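Local atomic coordinates of heterokaryon incompatibility protein s (PDB entry 2WVQ), a protein that drives heterokaryon incompatibility in a filamentous fungus, spreading as a prion through its C-terminal region while its helical N-terminal domain, described here, folds as a globular dimer. Residues 69-74 with 176-181; 20-25 with 63-68; 55-60 with 138-143; 88-93 with 168-173. The protein carries 2 engineered substitutions. All coordinates share one frame; numbering follows the deposited sequence. Where two conformers were deposited one is given.

Contact 1: 69-74 with 176-181; sequences PRFHSD and KAFPIE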
# COMPACT_ATOMS: atom_id res chain seq x y z
N PRO A 69 27.72 -10.38 7.20
CA PRO A 69 28.07 -8.97 7.13
C PRO A 69 27.50 -8.21 5.93
O PRO A 69 27.34 -7.01 6.03
CB PRO A 69 29.59 -8.96 7.12
CG PRO A 69 30.00 -10.35 6.68
CD PRO A 69 28.92 -11.25 7.21
N ARG A 70 27.20 -8.89 4.81
CA ARG A 70 26.51 -8.26 3.67
C ARG A 70 25.30 -7.43 4.15
O ARG A 70 25.04 -6.37 3.62
CB ARG A 70 26.01 -9.29 2.64
CG ARG A 70 27.00 -9.68 1.56
CD ARG A 70 26.41 -10.73 0.63
NE ARG A 70 25.61 -11.75 1.31
CZ ARG A 70 24.84 -12.63 0.67
NH1 ARG A 70 24.14 -13.53 1.34
NH2 ARG A 70 24.77 -12.60 -0.65
N PHE A 71 24.59 -7.94 5.17
CA PHE A 71 23.35 -7.30 5.67
C PHE A 71 23.62 -6.19 6.66
O PHE A 71 22.69 -5.50 7.06
CB PHE A 71 22.43 -8.33 6.33
CG PHE A 71 22.07 -9.45 5.43
CD1 PHE A 71 22.38 -10.75 5.78
CD2 PHE A 71 21.43 -9.20 4.21
CE1 PHE A 71 22.07 -11.80 4.95
CE2 PHE A 71 21.11 -10.23 3.36
CZ PHE A 71 21.44 -11.55 3.73
N HIS A 72 24.89 -5.98 7.01
CA HIS A 72 25.25 -4.98 8.03
C HIS A 72 25.89 -3.69 7.51
O HIS A 72 26.31 -2.84 8.30
CB HIS A 72 26.05 -5.62 9.17
CG HIS A 72 25.23 -6.55 10.00
ND1 HIS A 72 24.79 -7.77 9.53
CD2 HIS A 72 24.69 -6.40 11.24
CE1 HIS A 72 24.04 -8.35 10.45
NE2 HIS A 72 23.96 -7.54 11.49
N SER A 73 25.93 -3.55 6.19
CA SER A 73 26.47 -2.35 5.54
C SER A 73 25.36 -1.42 5.08
O SER A 73 24.29 -1.87 4.66
CB SER A 73 27.33 -2.74 4.34
OG SER A 73 26.62 -3.64 3.52
N ASP A 74 25.62 -0.12 5.13
CA ASP A 74 24.58 0.86 4.78
C ASP A 74 24.47 1.06 3.27
O ASP A 74 23.45 1.52 2.77
CB ASP A 74 24.81 2.19 5.49
CG ASP A 74 23.55 2.81 5.71
N LYS A 176 13.04 -15.30 -3.47
CA LYS A 176 13.49 -15.40 -4.86
C LYS A 176 14.95 -14.91 -5.02
O LYS A 176 15.68 -15.42 -5.87
CB LYS A 176 12.55 -14.60 -5.79
CG LYS A 176 12.30 -15.19 -7.20
CD LYS A 176 13.39 -14.76 -8.22
CE LYS A 176 13.37 -15.59 -9.49
NZ LYS A 176 12.09 -15.43 -10.27
N ALA A 177 15.36 -13.92 -4.23
CA ALA A 177 16.68 -13.30 -4.41
C ALA A 177 17.83 -14.08 -3.74
O ALA A 177 19.00 -13.70 -3.89
CB ALA A 177 16.64 -11.85 -3.93
N PHE A 178 17.51 -15.14 -3.01
CA PHE A 178 18.50 -15.91 -2.25
C PHE A 178 18.29 -17.43 -2.40
O PHE A 178 17.15 -17.88 -2.54
CB PHE A 178 18.51 -15.46 -0.77
CG PHE A 178 18.92 -14.02 -0.59
CD1 PHE A 178 17.99 -12.98 -0.71
CD2 PHE A 178 20.25 -13.69 -0.33
CE1 PHE A 178 18.40 -11.65 -0.56
CE2 PHE A 178 20.64 -12.38 -0.17
CZ PHE A 178 19.71 -11.36 -0.30
N PRO A 179 19.39 -18.22 -2.41
CA PRO A 179 19.30 -19.67 -2.67
C PRO A 179 18.80 -20.51 -1.47
O PRO A 179 19.50 -21.44 -1.05
CB PRO A 179 20.76 -20.03 -3.01
CG PRO A 179 21.55 -19.13 -2.13
CD PRO A 179 20.80 -17.81 -2.19
N ILE A 180 17.62 -20.20 -0.94
CA ILE A 180 17.20 -20.79 0.34
C ILE A 180 15.96 -21.71 0.32
O ILE A 180 15.31 -21.90 1.35
CB ILE A 180 17.04 -19.70 1.46
CG1 ILE A 180 15.97 -18.67 1.05
CG2 ILE A 180 18.39 -19.07 1.78
CD1 ILE A 180 15.58 -17.70 2.13
N GLU A 181 15.64 -22.29 -0.84
CA GLU A 181 14.41 -23.07 -0.93
C GLU A 181 14.38 -24.25 0.07
O GLU A 181 13.48 -24.31 0.93
CB GLU A 181 14.13 -23.54 -2.36
CG GLU A 181 12.64 -23.52 -2.68
CD GLU A 181 12.20 -24.65 -3.59
OE1 GLU A 181 12.66 -24.69 -4.76
OE2 GLU A 181 11.37 -25.48 -3.14
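Phe178 turns one corner of its ring to both Phe71 and Arg70; CE2 is the atom that meets both, with CZ beside it also touching Phe71. The two phenylalanines arrive from opposite directions. Phe71 CZ lies 4.1 Å from Phe178 CE2, which sits at the rim of the Phe71 ring and close to its plane. With centroids 6.0 Å apart and planes inclined at 53°, the pair is neither a parallel stack nor a T-shaped one. Phe71 was modelled in two conformers, and this description holds for one of them.

Arg70 slides past Phe178 in the opposing sense. Its chain bends at the third torsion (chi3 -40°), and NH1 arrives 4.0 Å from Phe178 CE2. It comes at the ring edge, near the ring plane, and the guanidinium and ring planes are 81° apart; the charge is therefore not over the aromatic face, and this is no cation-pi stack. The polar end of Arg70 is held by Asp68, which forms a salt bridge with NH1 and probably helps to set the position of the group.

Val63 is packed against both phenylalanines, and Val81 of helix 79-108 against Phe71 and Arg70. Just beyond Phe178 the chain reverses in an inverse gamma turn centred on Pro179, where Ile180 N makes a weak 2.9 Å bond to Phe178 O. Ile180 then takes the N-cap position of helix 181-191. The arrangement is a loop-to-loop contact in the all-helical HeLo domain, each interhelical loop burying a phenylalanine where the two turns meet.

Contact 2: 20-25 with 63-68; sequences GLFNNC and VKINDD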
# COMPACT_ATOMS: atom_id res chain seq x y z
N GLY A 20 19.03 -4.35 10.30
CA GLY A 20 18.38 -3.37 11.14
C GLY A 20 16.97 -3.03 10.67
O GLY A 20 16.06 -2.97 11.50
N LEU A 21 16.79 -2.83 9.36
CA LEU A 21 15.44 -2.64 8.74
C LEU A 21 14.58 -3.91 8.83
O LEU A 21 13.40 -3.86 9.18
CB LEU A 21 15.58 -2.21 7.27
CG LEU A 21 16.26 -0.86 6.96
CD1 LEU A 21 16.72 -0.75 5.49
CD2 LEU A 21 15.41 0.36 7.40
N PHE A 22 15.19 -5.07 8.54
CA PHE A 22 14.51 -6.38 8.71
C PHE A 22 13.98 -6.62 10.10
O PHE A 22 12.81 -7.00 10.25
CB PHE A 22 15.40 -7.56 8.31
CG PHE A 22 14.79 -8.90 8.64
CD1 PHE A 22 13.91 -9.51 7.74
CD2 PHE A 22 15.08 -9.53 9.82
CE1 PHE A 22 13.32 -10.73 8.05
CE2 PHE A 22 14.51 -10.79 10.15
CZ PHE A 22 13.64 -11.39 9.26
N ASN A 23 14.82 -6.41 11.12
CA ASN A 23 14.41 -6.62 12.53
C ASN A 23 13.28 -5.67 12.95
O ASN A 23 12.38 -6.06 13.68
CB ASN A 23 15.59 -6.59 13.52
CG ASN A 23 16.56 -7.79 13.34
OD1 ASN A 23 16.13 -8.93 13.16
ND2 ASN A 23 17.85 -7.50 13.33
N ASN A 24 13.32 -4.45 12.42
CA ASN A 24 12.20 -3.48 12.55
C ASN A 24 10.86 -3.91 11.96
O ASN A 24 9.81 -3.69 12.59
CB ASN A 24 12.66 -2.08 12.07
CG ASN A 24 13.76 -1.49 12.97
OD1 ASN A 24 13.94 -1.94 14.11
ND2 ASN A 24 14.50 -0.50 12.48
N CYS A 25 10.89 -4.52 10.77
CA CYS A 25 9.75 -5.12 10.10
C CYS A 25 9.07 -6.17 10.97
O CYS A 25 7.84 -6.15 11.19
CB CYS A 25 10.14 -5.74 8.72
SG CYS A 25 10.56 -4.59 7.37
N VAL A 63 18.66 -16.94 5.62
CA VAL A 63 19.71 -16.09 5.09
C VAL A 63 20.81 -15.72 6.12
O VAL A 63 21.80 -15.10 5.77
CB VAL A 63 18.92 -14.87 4.53
CG1 VAL A 63 19.06 -13.58 5.38
CG2 VAL A 63 18.99 -14.78 3.06
N LYS A 64 20.63 -16.10 7.40
CA LYS A 64 21.58 -15.73 8.47
C LYS A 64 21.76 -14.20 8.55
O LYS A 64 22.89 -13.67 8.59
CB LYS A 64 22.94 -16.46 8.28
CG LYS A 64 22.77 -17.96 8.16
CD LYS A 64 24.12 -18.71 8.09
CE LYS A 64 23.99 -20.14 8.67
NZ LYS A 64 23.11 -21.04 7.87
N ILE A 65 20.63 -13.51 8.56
CA ILE A 65 20.55 -12.06 8.53
C ILE A 65 21.41 -11.35 9.59
O ILE A 65 22.01 -10.31 9.32
CB ILE A 65 19.00 -11.58 8.64
CG1 ILE A 65 18.86 -10.06 8.50
CG2 ILE A 65 18.40 -12.03 9.94
CD1 ILE A 65 18.77 -9.53 7.07
N ASN A 66 21.47 -11.92 10.78
CA ASN A 66 22.22 -11.32 11.88
C ASN A 66 23.73 -11.63 11.94
O ASN A 66 24.47 -10.98 12.69
CB ASN A 66 21.57 -11.72 13.19
CG ASN A 66 20.30 -11.01 13.41
OD1 ASN A 66 19.34 -11.60 13.93
ND2 ASN A 66 20.23 -9.73 12.96
N ASP A 67 24.16 -12.60 11.13
CA ASP A 67 25.55 -13.09 11.18
C ASP A 67 26.33 -12.72 9.93
O ASP A 67 27.54 -12.54 10.00
CB ASP A 67 25.59 -14.61 11.34
CG ASP A 67 24.85 -15.11 12.58
OD1 ASP A 67 24.90 -14.48 13.66
OD2 ASP A 67 24.27 -16.20 12.48
N ASP A 68 25.62 -12.61 8.81
CA ASP A 68 26.20 -12.32 7.51
C ASP A 68 26.43 -10.80 7.33
O ASP A 68 25.48 -10.02 7.31
CB ASP A 68 25.30 -12.93 6.41
CG ASP A 68 25.87 -12.76 4.99
OD1 ASP A 68 25.33 -13.39 4.06
OD2 ASP A 68 26.81 -11.99 4.78
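Phe22 and Ile65 make the closely packed half of this contact, both buried and with their CB atoms set toward the other segment. Ile65 touches the phenylalanine with all three carbons beyond CB: CG1 is 4.0 Å from Phe22 CD2, CG2 is 4.1 Å from Phe22 CE2, and CD1 is 4.1 Å from Phe22 CB. The isoleucine therefore runs along Phe22 from CB past CD2 to CE2. Setting CG of Phe22 opposite the backbone N (chi1 173°) swings the ring off the helix to meet it.

One residue further along each segment the character changes. Asn23 and Asn66, both partly exposed, reach for each other from opposite directions, and their amide ends meet with planes 32° apart. This polar rim covers less surface than the apolar pair and lies on the outer side of it.

The loop is shaped by a Schellman motif at the end of helix 42-62, with Lys64 in positive phi. Lys64 O then accepts from both Asp67 N, at 3.0 Å, and Asp68 N, at 2.9 Å, a curl that probably helps to turn Ile65 inward.

Trp59 of helix 42-62 also meets both Phe22 and Ile65, and Phe71 lies against Ile65. Helix 18-28 thus rests on the end of helix 42-62 with one flank and, through Leu21 and Cys25, on helix 79-108 with another.

Contact 3: 55-60 with 138-143; sequences RLSRWG and SRRQKQ
Arg140 sends CG away from its own carbonyl carbon (chi1 -73°) and then runs straight out from CG to NE, long enough to carry its guanidinium to Ser57 and Arg58. It does so from the last turn of helix 124-140, which here abuts the C-terminal half of helix 42-62 in the all-helical HeLo domain. The neighbouring Gln141 instead folds back at chi2, -47°, and brings its amide end against Ser57 CB.

The bond across the contact runs from Arg140 NH1 to Ser57 OG, 3.3 Å long with an N-H...O angle of 155°. The hydroxyl lies in the guanidinium plane, at its edge, and the N-H points roughly at the oxygen, though the bond is long and a little bent. Ser57 OG also has a weak bond to Ala54 O within its own helix.

Arg58 and Arg140 lie side by side and point the same way, their guanidinium planes almost perpendicular. The main partner of Arg58 NH2 is Asp212, in a salt bridge. Glu191 probably helps to hold the two arginines together, making salt bridges to both Arg140 NH2 and Arg58 NH2. The like charges are thus probably well compensated. Leu187 of helix 181-191 packs on both arginine chains.

Beside the serine, Arg140 NH1 also passes 3.5 Å from Arg58 N, where both atoms are donors and no bond forms, while Arg58 CB lies 3.8 Å from the same NH1.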
# COMPACT_ATOMS: atom_id res chain seq x y z
N ARG A 55 6.77 -16.23 8.78
CA ARG A 55 7.35 -16.52 7.49
C ARG A 55 8.45 -15.52 7.12
O ARG A 55 9.50 -15.90 6.52
CB ARG A 55 6.28 -16.62 6.42
CG ARG A 55 6.83 -17.22 5.14
CD ARG A 55 6.03 -16.81 3.97
NE ARG A 55 6.73 -16.99 2.70
CZ ARG A 55 6.27 -16.52 1.55
NH1 ARG A 55 5.11 -15.84 1.51
NH2 ARG A 55 6.96 -16.70 0.44
N LEU A 56 8.21 -14.25 7.49
CA LEU A 56 9.19 -13.18 7.35
C LEU A 56 10.42 -13.50 8.24
O LEU A 56 11.59 -13.47 7.79
CB LEU A 56 8.58 -11.81 7.73
CG LEU A 56 9.47 -10.53 7.73
CD1 LEU A 56 10.05 -10.21 6.39
CD2 LEU A 56 8.78 -9.26 8.31
N SER A 57 10.16 -13.84 9.49
CA SER A 57 11.30 -14.20 10.32
C SER A 57 12.06 -15.48 9.85
O SER A 57 13.27 -15.52 10.00
CB SER A 57 10.96 -14.21 11.80
OG SER A 57 10.52 -15.46 12.23
N ARG A 58 11.36 -16.48 9.30
CA ARG A 58 11.99 -17.64 8.71
C ARG A 58 13.02 -17.26 7.68
O ARG A 58 14.09 -17.86 7.64
CB ARG A 58 11.01 -18.68 8.15
CG ARG A 58 11.63 -20.13 7.91
CD ARG A 58 10.61 -21.04 7.23
NE ARG A 58 9.36 -21.03 7.99
CZ ARG A 58 8.14 -20.71 7.53
NH1 ARG A 58 7.94 -20.38 6.27
NH2 ARG A 58 7.10 -20.75 8.37
N TRP A 59 12.70 -16.27 6.84
CA TRP A 59 13.61 -15.74 5.86
C TRP A 59 14.90 -15.20 6.45
O TRP A 59 15.99 -15.48 5.92
CB TRP A 59 12.96 -14.67 4.97
CG TRP A 59 13.94 -14.14 3.97
CD1 TRP A 59 14.23 -14.68 2.76
CD2 TRP A 59 14.77 -12.99 4.11
NE1 TRP A 59 15.20 -13.94 2.14
CE2 TRP A 59 15.55 -12.89 2.95
CE3 TRP A 59 14.93 -12.02 5.12
CZ2 TRP A 59 16.46 -11.86 2.73
CZ3 TRP A 59 15.84 -10.98 4.90
CH2 TRP A 59 16.60 -10.92 3.72
N GLY A 60 14.78 -14.39 7.50
CA GLY A 60 15.98 -13.85 8.14
C GLY A 60 16.86 -14.95 8.69
O GLY A 60 18.11 -14.85 8.63
N SER A 138 10.22 -14.96 18.56
CA SER A 138 10.96 -14.29 19.64
C SER A 138 12.33 -14.92 19.79
O SER A 138 13.30 -14.22 19.97
CB SER A 138 10.23 -14.33 20.99
OG SER A 138 9.12 -13.44 20.98
N ARG A 139 12.37 -16.24 19.66
CA ARG A 139 13.59 -17.05 19.79
C ARG A 139 14.64 -16.71 18.74
O ARG A 139 15.81 -16.86 18.97
CB ARG A 139 13.23 -18.53 19.65
CG ARG A 139 12.61 -19.14 20.88
CD ARG A 139 12.54 -20.66 20.75
NE ARG A 139 11.68 -21.17 21.81
CZ ARG A 139 10.42 -21.56 21.63
NH1 ARG A 139 9.87 -21.55 20.42
NH2 ARG A 139 9.72 -21.97 22.67
N ARG A 140 14.18 -16.25 17.57
CA ARG A 140 15.07 -15.99 16.44
C ARG A 140 15.57 -14.57 16.34
O ARG A 140 16.58 -14.32 15.70
CB ARG A 140 14.34 -16.28 15.13
CG ARG A 140 14.12 -17.71 14.82
CD ARG A 140 13.33 -17.73 13.57
NE ARG A 140 13.15 -19.09 13.11
CZ ARG A 140 12.15 -19.51 12.36
NH1 ARG A 140 11.17 -18.67 11.98
NH2 ARG A 140 12.11 -20.77 12.01
N GLN A 141 14.82 -13.64 16.93
CA GLN A 141 15.09 -12.24 16.71
C GLN A 141 16.29 -11.78 17.52
O GLN A 141 16.59 -12.31 18.60
CB GLN A 141 13.83 -11.37 16.93
CG GLN A 141 12.68 -11.63 15.88
CD GLN A 141 13.18 -11.66 14.43
OE1 GLN A 141 13.53 -10.61 13.86
NE2 GLN A 141 13.18 -12.86 13.80
N LYS A 142 17.00 -10.82 16.93
CA LYS A 142 18.13 -10.20 17.56
C LYS A 142 17.60 -9.49 18.79
O LYS A 142 16.49 -8.93 18.77
CB LYS A 142 18.79 -9.19 16.63
CG LYS A 142 20.18 -8.78 17.09
CD LYS A 142 20.57 -7.43 16.46
CE LYS A 142 21.97 -6.99 16.92
NZ LYS A 142 22.21 -5.55 16.58
N GLN A 143 18.38 -9.55 19.86
CA GLN A 143 18.14 -8.77 21.06
C GLN A 143 17.67 -7.36 20.74
O GLN A 143 18.22 -6.66 19.89
CB GLN A 143 19.40 -8.69 21.90
CG GLN A 143 19.13 -8.33 23.33
CD GLN A 143 20.35 -8.48 24.20
OE1 GLN A 143 20.31 -8.17 25.39
NE2 GLN A 143 21.44 -8.97 23.62

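Contact 4: 88-93 with 168-173; sequences VEEILL and ARFVDE
Two long helices of the bundle, 79-108 and 157-176, pack here beside the dimer interface, with Phe170 as the residue that spans the gap. Its ring serves two different neighbours. Ile91 slides past it in the opposing direction, and CG1 comes to 3.6 Å from Phe170 CD1, a snug apolar contact; Ile91 CD1 adds another, 3.9 Å from Phe170 CB.

Glu90 takes the far end of the ring. Its chain, extended beyond CG, crosses the phenylalanine at about a right angle, and OE1 ends 3.5 Å from Phe170 CZ, at the ring edge and in the ring plane. Carboxylate and ring planes are 72° apart. An oxygen placed there faces the rim of C-H groups, probably a mildly favourable setting for a buried carboxylate.

The charge itself is met by the second subunit: Glu90 OE2 forms a salt bridge with Arg104 NH1 and a hydrogen bond with Thr101 OG1 of that chain. The same Arg104 of the second subunit also bridges to Glu173, so one arginine probably eases the repulsion between two acids whose OE2 atoms, Glu90 and Glu173, are 5.9 Å apart.

On helix 157-176, Arg169 NH1 reaches along the surface to Asp172 OD1, 3.1 Å away, in a salt bridge; Asp172 OD2 also pairs with Arg55 of helix 42-62. The whole is a helix-helix interface of an all-helical domain, greasy toward Ile91 and charged where the partner subunit of the homodimer closes over it.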
# COMPACT_ATOMS: atom_id res chain seq x y z
N VAL A 88 12.43 -4.62 2.31
CA VAL A 88 12.29 -4.39 3.73
C VAL A 88 11.86 -2.89 4.01
O VAL A 88 11.01 -2.63 4.85
CB VAL A 88 13.63 -4.94 4.32
CG1 VAL A 88 14.62 -3.90 4.85
CG2 VAL A 88 13.43 -6.32 5.03
N GLU A 89 12.41 -1.93 3.26
CA GLU A 89 11.98 -0.53 3.36
C GLU A 89 10.49 -0.43 2.95
O GLU A 89 9.70 0.20 3.65
CB GLU A 89 12.84 0.42 2.51
CG GLU A 89 14.19 0.72 3.09
CD GLU A 89 15.16 1.31 2.08
OE1 GLU A 89 16.20 1.82 2.53
OE2 GLU A 89 14.90 1.25 0.86
N GLU A 90 10.10 -1.08 1.85
CA GLU A 90 8.69 -1.13 1.43
C GLU A 90 7.73 -1.84 2.43
O GLU A 90 6.59 -1.40 2.61
CB GLU A 90 8.57 -1.66 -0.00
CG GLU A 90 7.50 -0.83 -0.80
CD GLU A 90 7.28 -1.31 -2.21
OE1 GLU A 90 6.11 -1.37 -2.63
OE2 GLU A 90 8.28 -1.62 -2.90
N ILE A 91 8.18 -2.90 3.13
CA ILE A 91 7.35 -3.48 4.23
C ILE A 91 7.12 -2.43 5.34
O ILE A 91 5.99 -2.30 5.85
CB ILE A 91 7.93 -4.85 4.83
CG1 ILE A 91 7.89 -5.95 3.78
CG2 ILE A 91 7.13 -5.32 6.07
CD1 ILE A 91 8.81 -7.16 4.06
N LEU A 92 8.16 -1.68 5.68
CA LEU A 92 8.06 -0.57 6.62
C LEU A 92 7.03 0.51 6.23
O LEU A 92 6.25 0.96 7.09
CB LEU A 92 9.43 0.06 6.91
CG LEU A 92 10.23 -0.32 8.19
CD1 LEU A 92 9.80 -1.55 8.91
CD2 LEU A 92 11.77 -0.26 8.05
N LEU A 93 7.08 0.94 4.96
CA LEU A 93 6.08 1.88 4.37
C LEU A 93 4.64 1.33 4.46
O LEU A 93 3.68 2.08 4.68
CB LEU A 93 6.44 2.16 2.90
CG LEU A 93 7.21 3.39 2.42
CD1 LEU A 93 8.04 4.07 3.48
CD2 LEU A 93 8.04 3.07 1.19
N ALA A 168 3.18 -11.41 2.28
CA ALA A 168 3.39 -12.71 1.61
C ALA A 168 4.09 -12.52 0.28
O ALA A 168 5.07 -13.22 -0.01
CB ALA A 168 2.05 -13.48 1.42
N ARG A 169 3.62 -11.55 -0.51
CA ARG A 169 4.25 -11.20 -1.78
C ARG A 169 5.67 -10.65 -1.61
O ARG A 169 6.56 -10.98 -2.38
CB ARG A 169 3.38 -10.25 -2.63
CG ARG A 169 1.99 -10.80 -3.02
CD ARG A 169 1.95 -12.33 -3.15
NE ARG A 169 0.77 -12.86 -2.47
CZ ARG A 169 0.68 -14.06 -1.89
NH1 ARG A 169 1.72 -14.89 -1.88
NH2 ARG A 169 -0.47 -14.41 -1.30
N PHE A 170 5.90 -9.84 -0.58
CA PHE A 170 7.23 -9.33 -0.33
C PHE A 170 8.21 -10.44 0.08
O PHE A 170 9.37 -10.38 -0.31
CB PHE A 170 7.22 -8.19 0.70
CG PHE A 170 6.73 -6.86 0.16
CD1 PHE A 170 5.80 -6.09 0.89
CD2 PHE A 170 7.20 -6.33 -1.04
CE1 PHE A 170 5.37 -4.84 0.43
CE2 PHE A 170 6.77 -5.09 -1.50
CZ PHE A 170 5.85 -4.35 -0.77
N VAL A 171 7.75 -11.42 0.86
CA VAL A 171 8.59 -12.55 1.30
C VAL A 171 8.81 -13.51 0.12
O VAL A 171 9.87 -14.15 0.06
CB VAL A 171 8.09 -13.24 2.64
CG1 VAL A 171 9.01 -14.40 3.06
CG2 VAL A 171 8.02 -12.26 3.80
N ASP A 172 7.86 -13.59 -0.82
CA ASP A 172 8.08 -14.27 -2.12
C ASP A 172 9.28 -13.66 -2.84
O ASP A 172 10.16 -14.39 -3.32
CB ASP A 172 6.87 -14.18 -3.07
CG ASP A 172 5.67 -15.01 -2.62
OD1 ASP A 172 4.57 -14.84 -3.20
OD2 ASP A 172 5.82 -15.83 -1.68
N GLU A 173 9.29 -12.33 -2.95
CA GLU A 173 10.38 -11.57 -3.58
C GLU A 173 11.74 -11.80 -2.89
O GLU A 173 12.77 -12.01 -3.56
CB GLU A 173 10.05 -10.07 -3.60
CG GLU A 173 9.41 -9.56 -4.89
CD GLU A 173 9.40 -8.02 -4.96
OE1 GLU A 173 10.15 -7.45 -5.79
OE2 GLU A 173 8.63 -7.39 -4.20

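How the contacts relate
Contact 4 is buried throughout and contact 1 largely so, whereas contacts 2 and 3 each keep a partly exposed rim. Helix 42-62 and the loop after it thread through three of them: contact 3 uses the helix, contact 2 its capped end, contact 1 the loop beyond. Trp59 ties these together, touching Phe22, Phe178 and Ile180. Contacts 1 and 2 rest mainly on aromatic and aliphatic groups; contact 3 depends on an arginine-to-serine bond and an acid shared by two arginines; contact 4 joins both kinds and alone meets the second subunit. Contacts 3 and 4 are joined by the salt bridge from Arg55 NH2 to Asp172 OD2, at 2.6 Å.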